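PDB 5LOY: designed Anbu Protein from Synthetic construct, which forms a helical assembly and, as a consensus-designed version of Anbu (ancestral beta subunit), a proteasome relative of the Ntn-hydrolase clan, probably cleaves amide bonds. Local coordinates for residues A[20-23]-A[27-30]; A[55-60]-A[91-96]; A[153-158]-A[170-175]; A[180-185]-A[218-223]. All blocks are in the same frame, centred on the assembly; numbering follows the deposited sequence.

Contact 1 (A[20-23]-A[27-30]); sequences TNAG and ISTF
T20 and S28 form an antiparallel hydrogen-bonded pair, with CA atoms 5.4 Å apart, and N21 and I27 form the non-hydrogen-bonded pair beside it, 4.8 Å between CA atoms. These two pairs close the end of a beta hairpin, in which strand 11-21 turns back into strand 27-29. Two backbone bonds close the ring at the first pair: T20 N gives to S28 O at 2.9 Å, though bent to 130° at the hydrogen, and S28 N gives to T20 O at 3.0 Å, straighter at 147°. T20 O also has the CA-H of I27 3.3 Å away, a weaker CA-H...O contact.

T20, A22, I27 and F30 carry most of the side-chain contact. I27 lays CG2 against the T20 carbonyl, 3.6 Å from its O. With OG1 set beside its own backbone N (chi1 -52°), T20 brings that oxygen to 3.7 Å from CB of F30, and the two side chains cross at about a right angle. Beyond the strand end, the A22 methyl touches OG of S28 and lies 4.0 Å from CE1 of F30, approaching the ring obliquely.

The polar ends look elsewhere: OG1 of T20 bonds to K32 NZ and S18 O, and OG of S28 to N26 OD1. Backbone bonding therefore sets the register, while the side chains across the hairpin meet by van der Waals contact.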
loop_
_atom_site.group_PDB
_atom_site.type_symbol
_atom_site.label_atom_id
_atom_site.label_comp_id
_atom_site.label_asym_id
_atom_site.label_seq_id
_atom_site.Cartn_x
_atom_site.Cartn_y
_atom_site.Cartn_z
ATOM N N THR A 20 4.705 -9.006 15.650
ATOM C CA THR A 20 5.903 -9.643 15.177
ATOM C C THR A 20 5.686 -11.132 14.933
ATOM O O THR A 20 5.143 -11.820 15.772
ATOM C CB THR A 20 7.044 -9.501 16.224
ATOM O OG1 THR A 20 7.206 -8.125 16.591
ATOM C CG2 THR A 20 8.368 -9.995 15.674
ATOM N N ASN A 21 6.173 -11.618 13.797
ATOM C CA ASN A 21 6.324 -13.054 13.579
ATOM C C ASN A 21 7.387 -13.720 14.485
ATOM O O ASN A 21 8.591 -13.522 14.316
ATOM C CB ASN A 21 6.624 -13.341 12.117
ATOM C CG ASN A 21 5.692 -14.371 11.568
ATOM O OD1 ASN A 21 4.614 -14.020 11.055
ATOM N ND2 ASN A 21 6.026 -15.657 11.761
ATOM N N ALA A 22 6.939 -14.498 15.460
ATOM C CA ALA A 22 7.841 -15.127 16.408
ATOM C C ALA A 22 7.761 -16.634 16.265
ATOM O O ALA A 22 7.686 -17.369 17.258
ATOM C CB ALA A 22 7.466 -14.705 17.819
ATOM N N GLY A 23 7.749 -17.100 15.028
ATOM C CA GLY A 23 7.570 -18.515 14.771
ATOM C C GLY A 23 6.154 -18.920 14.417
ATOM O O GLY A 23 5.220 -18.111 14.386
ATOM N N ILE A 27 2.254 -15.048 16.694
ATOM C CA ILE A 27 2.521 -13.678 16.432
ATOM C C ILE A 27 2.463 -13.061 17.809
ATOM O O ILE A 27 1.485 -13.268 18.524
ATOM C CB ILE A 27 1.439 -13.117 15.505
ATOM C CG1 ILE A 27 1.511 -13.841 14.154
ATOM C CG2 ILE A 27 1.604 -11.626 15.318
ATOM C CD1 ILE A 27 0.374 -13.510 13.201
ATOM N N SER A 28 3.517 -12.370 18.229
ATOM C CA SER A 28 3.470 -11.710 19.536
ATOM C C SER A 28 4.071 -10.334 19.509
ATOM O O SER A 28 4.405 -9.798 18.436
ATOM C CB SER A 28 4.041 -12.578 20.685
ATOM O OG SER A 28 5.104 -13.371 20.235
ATOM N N THR A 29 4.106 -9.739 20.694
ATOM C CA THR A 29 4.525 -8.368 20.865
ATOM C C THR A 29 6.025 -8.309 21.184
ATOM O O THR A 29 6.500 -8.918 22.133
ATOM C CB THR A 29 3.668 -7.739 21.977
ATOM O OG1 THR A 29 2.290 -7.915 21.643
ATOM C CG2 THR A 29 3.933 -6.259 22.123
ATOM N N PHE A 30 6.751 -7.595 20.341
ATOM C CA PHE A 30 8.157 -7.270 20.565
ATOM C C PHE A 30 8.382 -5.824 20.141
ATOM O O PHE A 30 8.019 -5.438 19.047
ATOM C CB PHE A 30 9.079 -8.174 19.748
ATOM C CG PHE A 30 9.212 -9.558 20.293
ATOM C CD1 PHE A 30 8.318 -10.548 19.935
ATOM C CD2 PHE A 30 10.248 -9.886 21.137
ATOM C CE1 PHE A 30 8.437 -11.833 20.436
ATOM C CE2 PHE A 30 10.385 -11.174 21.633
ATOM C CZ PHE A 30 9.472 -12.150 21.289
#

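Contact 2 (A[55-60]-A[91-96]); sequences TQAVIS and REVQAR
V93 meets A57 and V58 where the two segments come nearest, CA of V93 and CA of V58 being 6.5 Å apart. Its isopropyl group spreads over the alanine: CG1, anti to the backbone N (chi1 170°), lies 3.9 Å from CB of A57, while CG2 lies 4.0 Å from that same CB. CG2 also reaches the backbone behind it, coming to 3.9 Å from O of A57, and touches CG2 of V58 at 4.0 Å; the two valine side chains cross at about a right angle. The small A57 side chain is consistent with this short spacing, and the contact between these helices is apolar here.

Three residues on, the helix has ended, but R96 N still bonds to V93 O, and the arginine side chain folds back toward helix 52-62. A bend at chi3 (-32°) brings NH2 of R96 to 4.0 Å from CB of A57, which it approaches obliquely. CG2 of V93 sits over one face of the guanidinium, displaced toward its rim. At the edge, in the plane of the group, a water accepts from NH2 at 2.9 Å and donates to O of A57 at 2.7 Å, so the charged group reaches the helix backbone through a bridge.

The pair belongs to one outer helical layer of the Ntn fold: V58 packs inward on F112 of strand 110-118, T55 on T48 of strand 42-50, and V93 also touches L61 farther along helix 52-62.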
loop_
_atom_site.group_PDB
_atom_site.type_symbol
_atom_site.label_atom_id
_atom_site.label_comp_id
_atom_site.label_asym_id
_atom_site.label_seq_id
_atom_site.Cartn_x
_atom_site.Cartn_y
_atom_site.Cartn_z
ATOM N N THR A 55 17.274 -9.812 13.821
ATOM C CA THR A 55 17.376 -8.479 14.418
ATOM C C THR A 55 17.939 -8.536 15.847
ATOM O O THR A 55 18.758 -7.712 16.201
ATOM C CB THR A 55 16.056 -7.704 14.407
ATOM O OG1 THR A 55 15.104 -8.390 15.211
ATOM C CG2 THR A 55 15.549 -7.588 13.003
ATOM N N GLN A 56 17.519 -9.508 16.637
ATOM C CA GLN A 56 18.009 -9.621 17.999
ATOM C C GLN A 56 19.501 -9.923 18.021
ATOM O O GLN A 56 20.192 -9.482 18.922
ATOM C CB GLN A 56 17.276 -10.715 18.788
ATOM C CG GLN A 56 15.877 -10.348 19.211
ATOM C CD GLN A 56 15.235 -11.357 20.175
ATOM O OE1 GLN A 56 15.627 -12.521 20.254
ATOM N NE2 GLN A 56 14.235 -10.894 20.920
ATOM N N ALA A 57 19.987 -10.692 17.047
ATOM C CA ALA A 57 21.406 -11.013 16.980
ATOM C C ALA A 57 22.248 -9.800 16.536
ATOM O O ALA A 57 23.369 -9.617 17.002
ATOM C CB ALA A 57 21.643 -12.189 16.072
ATOM N N VAL A 58 21.688 -8.960 15.674
ATOM C CA VAL A 58 22.340 -7.714 15.292
ATOM C C VAL A 58 22.461 -6.786 16.489
ATOM O O VAL A 58 23.560 -6.327 16.811
ATOM C CB VAL A 58 21.584 -7.014 14.178
ATOM C CG1 VAL A 58 22.114 -5.609 13.961
ATOM C CG2 VAL A 58 21.731 -7.816 12.899
ATOM N N ILE A 59 21.341 -6.532 17.160
ATOM C CA ILE A 59 21.351 -5.714 18.360
ATOM C C ILE A 59 22.363 -6.240 19.383
ATOM O O ILE A 59 23.082 -5.461 19.987
ATOM C CB ILE A 59 19.985 -5.661 19.025
ATOM C CG1 ILE A 59 18.948 -5.004 18.114
ATOM C CG2 ILE A 59 20.043 -4.885 20.319
ATOM C CD1 ILE A 59 19.368 -3.646 17.609
ATOM N N SER A 60 22.432 -7.549 19.569
ATOM C CA SER A 60 23.348 -8.126 20.557
ATOM C C SER A 60 24.794 -7.847 20.183
ATOM O O SER A 60 25.628 -7.615 21.045
ATOM C CB SER A 60 23.153 -9.628 20.665
ATOM O OG SER A 60 24.034 -10.204 21.613
ATOM N N ARG A 91 25.757 -8.145 8.204
ATOM C CA ARG A 91 26.480 -9.117 7.381
ATOM C C ARG A 91 27.158 -10.203 8.184
ATOM O O ARG A 91 27.209 -11.351 7.742
ATOM C CB ARG A 91 27.550 -8.455 6.557
ATOM C CG ARG A 91 27.012 -7.730 5.361
ATOM C CD ARG A 91 28.043 -6.718 4.928
ATOM N NE ARG A 91 27.577 -5.936 3.796
ATOM C CZ ARG A 91 28.118 -4.786 3.417
ATOM N NH1 ARG A 91 29.141 -4.276 4.105
ATOM N NH2 ARG A 91 27.626 -4.140 2.361
ATOM N N GLU A 92 27.715 -9.834 9.333
ATOM C CA GLU A 92 28.341 -10.795 10.226
ATOM C C GLU A 92 27.292 -11.823 10.687
ATOM O O GLU A 92 27.556 -13.013 10.674
ATOM C CB GLU A 92 29.027 -10.086 11.413
ATOM C CG GLU A 92 29.844 -10.987 12.345
ATOM C CD GLU A 92 30.826 -10.226 13.270
ATOM O OE1 GLU A 92 31.274 -9.111 12.902
ATOM O OE2 GLU A 92 31.170 -10.750 14.372
ATOM N N VAL A 93 26.103 -11.376 11.067
ATOM C CA VAL A 93 25.055 -12.302 11.499
ATOM C C VAL A 93 24.577 -13.228 10.366
ATOM O O VAL A 93 24.411 -14.423 10.578
ATOM C CB VAL A 93 23.872 -11.535 12.115
ATOM C CG1 VAL A 93 22.685 -12.456 12.333
ATOM C CG2 VAL A 93 24.304 -10.881 13.415
ATOM N N GLN A 94 24.403 -12.689 9.167
ATOM C CA GLN A 94 23.963 -13.493 8.022
ATOM C C GLN A 94 24.971 -14.577 7.598
ATOM O O GLN A 94 24.577 -15.614 7.092
ATOM C CB GLN A 94 23.622 -12.598 6.822
ATOM C CG GLN A 94 22.458 -11.631 7.034
ATOM C CD GLN A 94 21.106 -12.256 6.755
ATOM O OE1 GLN A 94 20.499 -12.872 7.624
ATOM N NE2 GLN A 94 20.626 -12.091 5.541
ATOM N N ALA A 95 26.266 -14.346 7.790
ATOM C CA ALA A 95 27.246 -15.387 7.508
ATOM C C ALA A 95 27.247 -16.538 8.545
ATOM O O ALA A 95 27.986 -17.496 8.379
ATOM C CB ALA A 95 28.635 -14.782 7.379
ATOM N N ARG A 96 26.429 -16.440 9.602
ATOM C CA ARG A 96 26.245 -17.526 10.593
ATOM C C ARG A 96 24.864 -18.172 10.413
ATOM O O ARG A 96 24.755 -19.372 10.156
ATOM C CB ARG A 96 26.378 -16.989 12.035
ATOM C CG ARG A 96 27.607 -16.105 12.271
ATOM C CD ARG A 96 27.769 -15.478 13.672
ATOM N NE ARG A 96 26.535 -15.143 14.415
ATOM C CZ ARG A 96 26.403 -14.133 15.298
ATOM N NH1 ARG A 96 27.403 -13.295 15.568
ATOM N NH2 ARG A 96 25.240 -13.947 15.921
HETATM O O HOH W 1 24.970 -11.716 17.758
#

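Contact 3 (A[153-158]-A[170-175]); sequences KPILDR and AKCALV
OD2 of D157 is gripped twice: K153 NZ reaches it at 3.0 Å, on the side of the other carboxylate oxygen, in a salt bridge one helical turn long, and S183 OG of the second subunit hydrogen-bonds to it. The other side of helix 153-159 packs in a nearly antiparallel helix pair, part of an outer helical layer of the alpha-beta-beta-alpha Ntn fold. The polar side looks to the subunit interface, where R158 also pairs with D178 of the second subunit. The short axes of 153-158 and 170-175 run at 160° and pass 9.1 Å apart, and the backbones are nearest at L156 and C172.

I155, L156, C172 and V175 fill the groove between the helices. CG1 of I155, anti to the backbone N (chi1 -170°), lies 4.1 Å from CG1 of V175, the side chains crossing at about a right angle. L156 also packs down on Y2, I6 and F143, linking the pair to the strands beneath.

C172 is the centre of the contact: its SG lies 4.1 Å from CG1 of I155, 3.7 Å from the backbone O of I155 and 3.7 Å from CD2 of L156.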
loop_
_atom_site.group_PDB
_atom_site.type_symbol
_atom_site.label_atom_id
_atom_site.label_comp_id
_atom_site.label_asym_id
_atom_site.label_seq_id
_atom_site.Cartn_x
_atom_site.Cartn_y
_atom_site.Cartn_z
ATOM N N LYS A 153 2.244 4.743 2.808
ATOM C CA LYS A 153 3.065 5.668 2.048
ATOM C C LYS A 153 2.301 6.892 1.483
ATOM O O LYS A 153 2.837 7.993 1.490
ATOM C CB LYS A 153 3.792 4.947 0.924
ATOM C CG LYS A 153 4.845 5.784 0.202
ATOM C CD LYS A 153 5.553 4.928 -0.851
ATOM C CE LYS A 153 6.849 5.548 -1.408
ATOM N NZ LYS A 153 6.591 6.472 -2.544
ATOM N N PRO A 154 1.081 6.702 0.957
ATOM C CA PRO A 154 0.421 7.829 0.290
ATOM C C PRO A 154 0.232 9.072 1.145
ATOM O O PRO A 154 0.494 10.169 0.696
ATOM C CB PRO A 154 -0.918 7.246 -0.115
ATOM C CG PRO A 154 -0.597 5.809 -0.381
ATOM C CD PRO A 154 0.358 5.440 0.717
ATOM N N ILE A 155 -0.161 8.903 2.396
ATOM C CA ILE A 155 -0.352 10.060 3.258
ATOM C C ILE A 155 0.970 10.765 3.559
ATOM O O ILE A 155 1.015 11.988 3.634
ATOM C CB ILE A 155 -1.141 9.698 4.549
ATOM C CG1 ILE A 155 -1.541 10.970 5.300
ATOM C CG2 ILE A 155 -0.357 8.786 5.470
ATOM C CD1 ILE A 155 -2.503 11.832 4.514
ATOM N N LEU A 156 2.035 9.996 3.751
ATOM C CA LEU A 156 3.372 10.571 3.965
ATOM C C LEU A 156 3.827 11.325 2.724
ATOM O O LEU A 156 4.390 12.405 2.836
ATOM C CB LEU A 156 4.394 9.481 4.322
ATOM C CG LEU A 156 4.126 8.827 5.676
ATOM C CD1 LEU A 156 4.770 7.457 5.824
ATOM C CD2 LEU A 156 4.587 9.729 6.795
ATOM N N ASP A 157 3.594 10.779 1.536
ATOM C CA ASP A 157 3.930 11.526 0.309
ATOM C C ASP A 157 3.136 12.843 0.194
ATOM O O ASP A 157 3.650 13.822 -0.290
ATOM C CB ASP A 157 3.699 10.687 -0.963
ATOM C CG ASP A 157 4.828 9.670 -1.244
ATOM O OD1 ASP A 157 5.995 9.909 -0.837
ATOM O OD2 ASP A 157 4.534 8.619 -1.885
ATOM N N ARG A 158 1.879 12.849 0.616
ATOM C CA ARG A 158 1.044 14.037 0.467
ATOM C C ARG A 158 1.467 15.153 1.390
ATOM O O ARG A 158 1.409 16.300 1.004
ATOM C CB ARG A 158 -0.436 13.734 0.739
ATOM C CG ARG A 158 -1.157 12.984 -0.379
ATOM C CD ARG A 158 -2.597 12.637 0.021
ATOM N NE ARG A 158 -3.250 11.708 -0.895
ATOM C CZ ARG A 158 -3.848 12.055 -2.033
ATOM N NH1 ARG A 158 -3.883 13.336 -2.426
ATOM N NH2 ARG A 158 -4.424 11.108 -2.778
ATOM N N ALA A 170 4.430 14.017 13.327
ATOM C CA ALA A 170 3.937 12.980 14.232
ATOM C C ALA A 170 2.484 12.588 13.940
ATOM O O ALA A 170 2.158 11.378 13.893
ATOM C CB ALA A 170 4.099 13.390 15.667
ATOM N N LYS A 171 1.610 13.575 13.722
ATOM C CA LYS A 171 0.227 13.265 13.283
ATOM C C LYS A 171 0.218 12.404 12.037
ATOM O O LYS A 171 -0.516 11.427 11.934
ATOM C CB LYS A 171 -0.526 14.516 12.921
ATOM C CG LYS A 171 -1.419 15.095 13.970
ATOM C CD LYS A 171 -2.388 16.033 13.272
ATOM C CE LYS A 171 -2.000 17.487 13.398
ATOM N NZ LYS A 171 -2.913 18.336 12.568
ATOM N N CYS A 172 1.021 12.804 11.062
ATOM C CA CYS A 172 1.064 12.118 9.796
ATOM C C CYS A 172 1.543 10.687 9.965
ATOM O O CYS A 172 0.961 9.763 9.423
ATOM C CB CYS A 172 1.973 12.874 8.866
ATOM S SG CYS A 172 1.910 12.282 7.181
ATOM N N ALA A 173 2.571 10.474 10.774
ATOM C CA ALA A 173 2.976 9.095 11.101
ATOM C C ALA A 173 1.832 8.284 11.719
ATOM O O ALA A 173 1.595 7.153 11.327
ATOM C CB ALA A 173 4.167 9.090 12.047
ATOM N N LEU A 174 1.111 8.866 12.665
ATOM C CA LEU A 174 0.051 8.125 13.341
ATOM C C LEU A 174 -1.109 7.740 12.406
ATOM O O LEU A 174 -1.632 6.618 12.450
ATOM C CB LEU A 174 -0.448 8.902 14.554
ATOM C CG LEU A 174 0.601 8.983 15.669
ATOM C CD1 LEU A 174 0.095 9.817 16.826
ATOM C CD2 LEU A 174 0.972 7.598 16.194
ATOM N N VAL A 175 -1.475 8.666 11.541
ATOM C CA VAL A 175 -2.509 8.430 10.556
ATOM C C VAL A 175 -2.058 7.346 9.565
ATOM O O VAL A 175 -2.836 6.455 9.187
ATOM C CB VAL A 175 -2.837 9.775 9.843
ATOM C CG1 VAL A 175 -3.558 9.552 8.540
ATOM C CG2 VAL A 175 -3.657 10.644 10.780
#

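Contact 4 (A[180-185]-A[218-223]); sequences TMRSNL and MLRKQW
R182 and R220 are the residues with the nearest backbones, yet their CA atoms stand 10.7 Å apart, so the last turn of helix 166-183 and the segment 218-223 of helix 214-232 meet through long side chains alone. R220 spans most of the interval. Its chain bends at chi3 (96°), and the flat guanidinium comes to rest with the methyl CE of M181 over one face, 3.7 Å from NH2 and 4.0 Å from CZ. M181 turns its methyl there through its own bend at chi3 (-40°), and the two side chains cross at about a right angle.

On the R182 side the touch is lighter: CG of R182 lies 4.5 Å from NH2 of R220, in an oblique approach. NE of R182 is 4.6 Å from that same NH2, a nearness explained by a shared anion, since both arginines use NE in a salt bridge to OD1 of D178. Replacing R220 with an alanine would probably leave the M181 methyl without its flat partner and take one arginine away from D178.

The second subunit touches both helices: its D157 and K153 bond S183, and its L234 packs on L219. Deeper in the same helix pair, L219 packs on L174, and W223 on V175 and D178, while M181 also touches V187 in the following loop.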
loop_
_atom_site.group_PDB
_atom_site.type_symbol
_atom_site.label_atom_id
_atom_site.label_comp_id
_atom_site.label_asym_id
_atom_site.label_seq_id
_atom_site.Cartn_x
_atom_site.Cartn_y
_atom_site.Cartn_z
ATOM N N THR A 180 -2.716 1.630 7.825
ATOM C CA THR A 180 -2.031 0.345 7.717
ATOM C C THR A 180 -2.694 -0.716 8.595
ATOM O O THR A 180 -2.985 -1.808 8.118
ATOM C CB THR A 180 -0.549 0.487 8.103
ATOM O OG1 THR A 180 0.089 1.457 7.255
ATOM C CG2 THR A 180 0.143 -0.832 7.984
ATOM N N MET A 181 -3.007 -0.373 9.845
ATOM C CA MET A 181 -3.654 -1.322 10.745
ATOM C C MET A 181 -5.046 -1.733 10.313
ATOM O O MET A 181 -5.423 -2.912 10.442
ATOM C CB MET A 181 -3.655 -0.802 12.171
ATOM C CG MET A 181 -2.246 -0.898 12.767
ATOM S SD MET A 181 -1.982 -0.262 14.420
ATOM C CE MET A 181 -2.979 1.224 14.355
ATOM N N ARG A 182 -5.789 -0.807 9.735
ATOM C CA ARG A 182 -7.096 -1.138 9.183
ATOM C C ARG A 182 -7.040 -2.110 8.020
ATOM O O ARG A 182 -7.972 -2.853 7.803
ATOM C CB ARG A 182 -7.801 0.112 8.672
ATOM C CG ARG A 182 -8.389 0.939 9.773
ATOM C CD ARG A 182 -8.795 2.295 9.240
ATOM N NE ARG A 182 -9.256 3.116 10.357
ATOM C CZ ARG A 182 -10.526 3.235 10.760
ATOM N NH1 ARG A 182 -11.508 2.629 10.094
ATOM N NH2 ARG A 182 -10.803 3.996 11.816
ATOM N N SER A 183 -5.966 -2.074 7.243
ATOM C CA SER A 183 -5.935 -2.771 5.977
ATOM C C SER A 183 -5.034 -3.993 5.971
ATOM O O SER A 183 -5.117 -4.767 5.041
ATOM C CB SER A 183 -5.532 -1.787 4.876
ATOM O OG SER A 183 -6.592 -0.861 4.650
ATOM N N ASN A 184 -4.223 -4.187 7.003
ATOM C CA ASN A 184 -3.302 -5.306 7.041
ATOM C C ASN A 184 -3.081 -5.811 8.454
ATOM O O ASN A 184 -2.644 -5.063 9.332
ATOM C CB ASN A 184 -1.957 -4.871 6.449
ATOM C CG ASN A 184 -0.934 -6.002 6.398
ATOM O OD1 ASN A 184 -0.388 -6.392 7.416
ATOM N ND2 ASN A 184 -0.697 -6.542 5.209
ATOM N N LEU A 185 -3.370 -7.080 8.674
ATOM C CA LEU A 185 -3.356 -7.611 10.035
ATOM C C LEU A 185 -1.977 -7.974 10.588
ATOM O O LEU A 185 -1.887 -8.492 11.706
ATOM C CB LEU A 185 -4.317 -8.811 10.153
ATOM C CG LEU A 185 -5.804 -8.412 10.055
ATOM C CD1 LEU A 185 -6.694 -9.625 10.301
ATOM C CD2 LEU A 185 -6.160 -7.312 11.045
ATOM N N MET A 218 -9.004 9.547 19.718
ATOM C CA MET A 218 -9.564 10.782 19.212
ATOM C C MET A 218 -9.104 11.034 17.791
ATOM O O MET A 218 -9.881 11.443 16.950
ATOM C CB MET A 218 -9.174 11.975 20.072
ATOM C CG MET A 218 -10.270 13.020 20.200
ATOM S SD MET A 218 -9.945 14.400 21.351
ATOM C CE MET A 218 -8.157 14.674 21.377
ATOM N N LEU A 219 -7.828 10.811 17.534
ATOM C CA LEU A 219 -7.265 11.097 16.235
ATOM C C LEU A 219 -7.932 10.224 15.183
ATOM O O LEU A 219 -8.368 10.715 14.137
ATOM C CB LEU A 219 -5.761 10.861 16.254
ATOM C CG LEU A 219 -4.917 11.315 15.074
ATOM C CD1 LEU A 219 -4.946 12.832 15.011
ATOM C CD2 LEU A 219 -3.473 10.852 15.210
ATOM N N ARG A 220 -8.027 8.929 15.445
ATOM C CA ARG A 220 -8.592 8.014 14.469
ATOM C C ARG A 220 -10.040 8.380 14.144
ATOM O O ARG A 220 -10.465 8.347 13.002
ATOM C CB ARG A 220 -8.510 6.587 14.980
ATOM C CG ARG A 220 -7.080 6.100 15.124
ATOM C CD ARG A 220 -7.028 4.725 15.749
ATOM N NE ARG A 220 -6.930 3.744 14.684
ATOM C CZ ARG A 220 -6.716 2.445 14.880
ATOM N NH1 ARG A 220 -6.601 1.978 16.127
ATOM N NH2 ARG A 220 -6.617 1.609 13.822
ATOM N N LYS A 221 -10.787 8.731 15.169
ATOM C CA LYS A 221 -12.184 9.005 15.026
ATOM C C LYS A 221 -12.402 10.297 14.251
ATOM O O LYS A 221 -13.295 10.369 13.434
ATOM C CB LYS A 221 -12.814 9.058 16.410
ATOM C CG LYS A 221 -14.242 9.558 16.490
ATOM C CD LYS A 221 -14.646 9.606 17.959
ATOM C CE LYS A 221 -15.505 10.809 18.306
ATOM N NZ LYS A 221 -16.904 10.545 17.893
ATOM N N GLN A 222 -11.597 11.321 14.503
ATOM C CA GLN A 222 -11.756 12.577 13.788
ATOM C C GLN A 222 -11.232 12.480 12.361
ATOM O O GLN A 222 -11.769 13.145 11.475
ATOM C CB GLN A 222 -11.059 13.711 14.506
ATOM C CG GLN A 222 -11.765 14.084 15.809
ATOM C CD GLN A 222 -11.214 15.354 16.444
ATOM O OE1 GLN A 222 -10.618 16.158 15.752
ATOM N NE2 GLN A 222 -11.400 15.536 17.740
ATOM N N TRP A 223 -10.191 11.683 12.134
ATOM C CA TRP A 223 -9.673 11.479 10.773
ATOM C C TRP A 223 -10.714 10.766 9.940
ATOM O O TRP A 223 -11.046 11.183 8.840
ATOM C CB TRP A 223 -8.390 10.663 10.810
ATOM C CG TRP A 223 -7.719 10.419 9.507
ATOM C CD1 TRP A 223 -7.322 9.219 9.029
ATOM C CD2 TRP A 223 -7.283 11.398 8.536
ATOM N NE1 TRP A 223 -6.692 9.364 7.805
ATOM C CE2 TRP A 223 -6.649 10.695 7.484
ATOM C CE3 TRP A 223 -7.388 12.775 8.443
ATOM C CZ2 TRP A 223 -6.110 11.333 6.375
ATOM C CZ3 TRP A 223 -6.861 13.403 7.355
ATOM C CH2 TRP A 223 -6.228 12.691 6.333
#

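How the contacts relate
The four contacts fall into two touching pairs. Contacts 1 and 2, with centres about 18 Å apart, meet where CE2 of F30 lies 3.9 Å from NE2 of Q56, tying the hairpin to helix 52-62. Contacts 3 and 4 share helix 166-183 and lie about 12 Å apart between centres; CB of L174 packs 3.7 Å from CD2 of L219, and both border the second subunit. Contacts 2 and 4 sit on opposite sides of the chain's centre, about 34 Å between centres, as expected of the two outer helical layers. Contact 1 comes within about 6 Å of contact 4 at nearest atoms. None includes the N-terminal residue, the usual Ntn nucleophile.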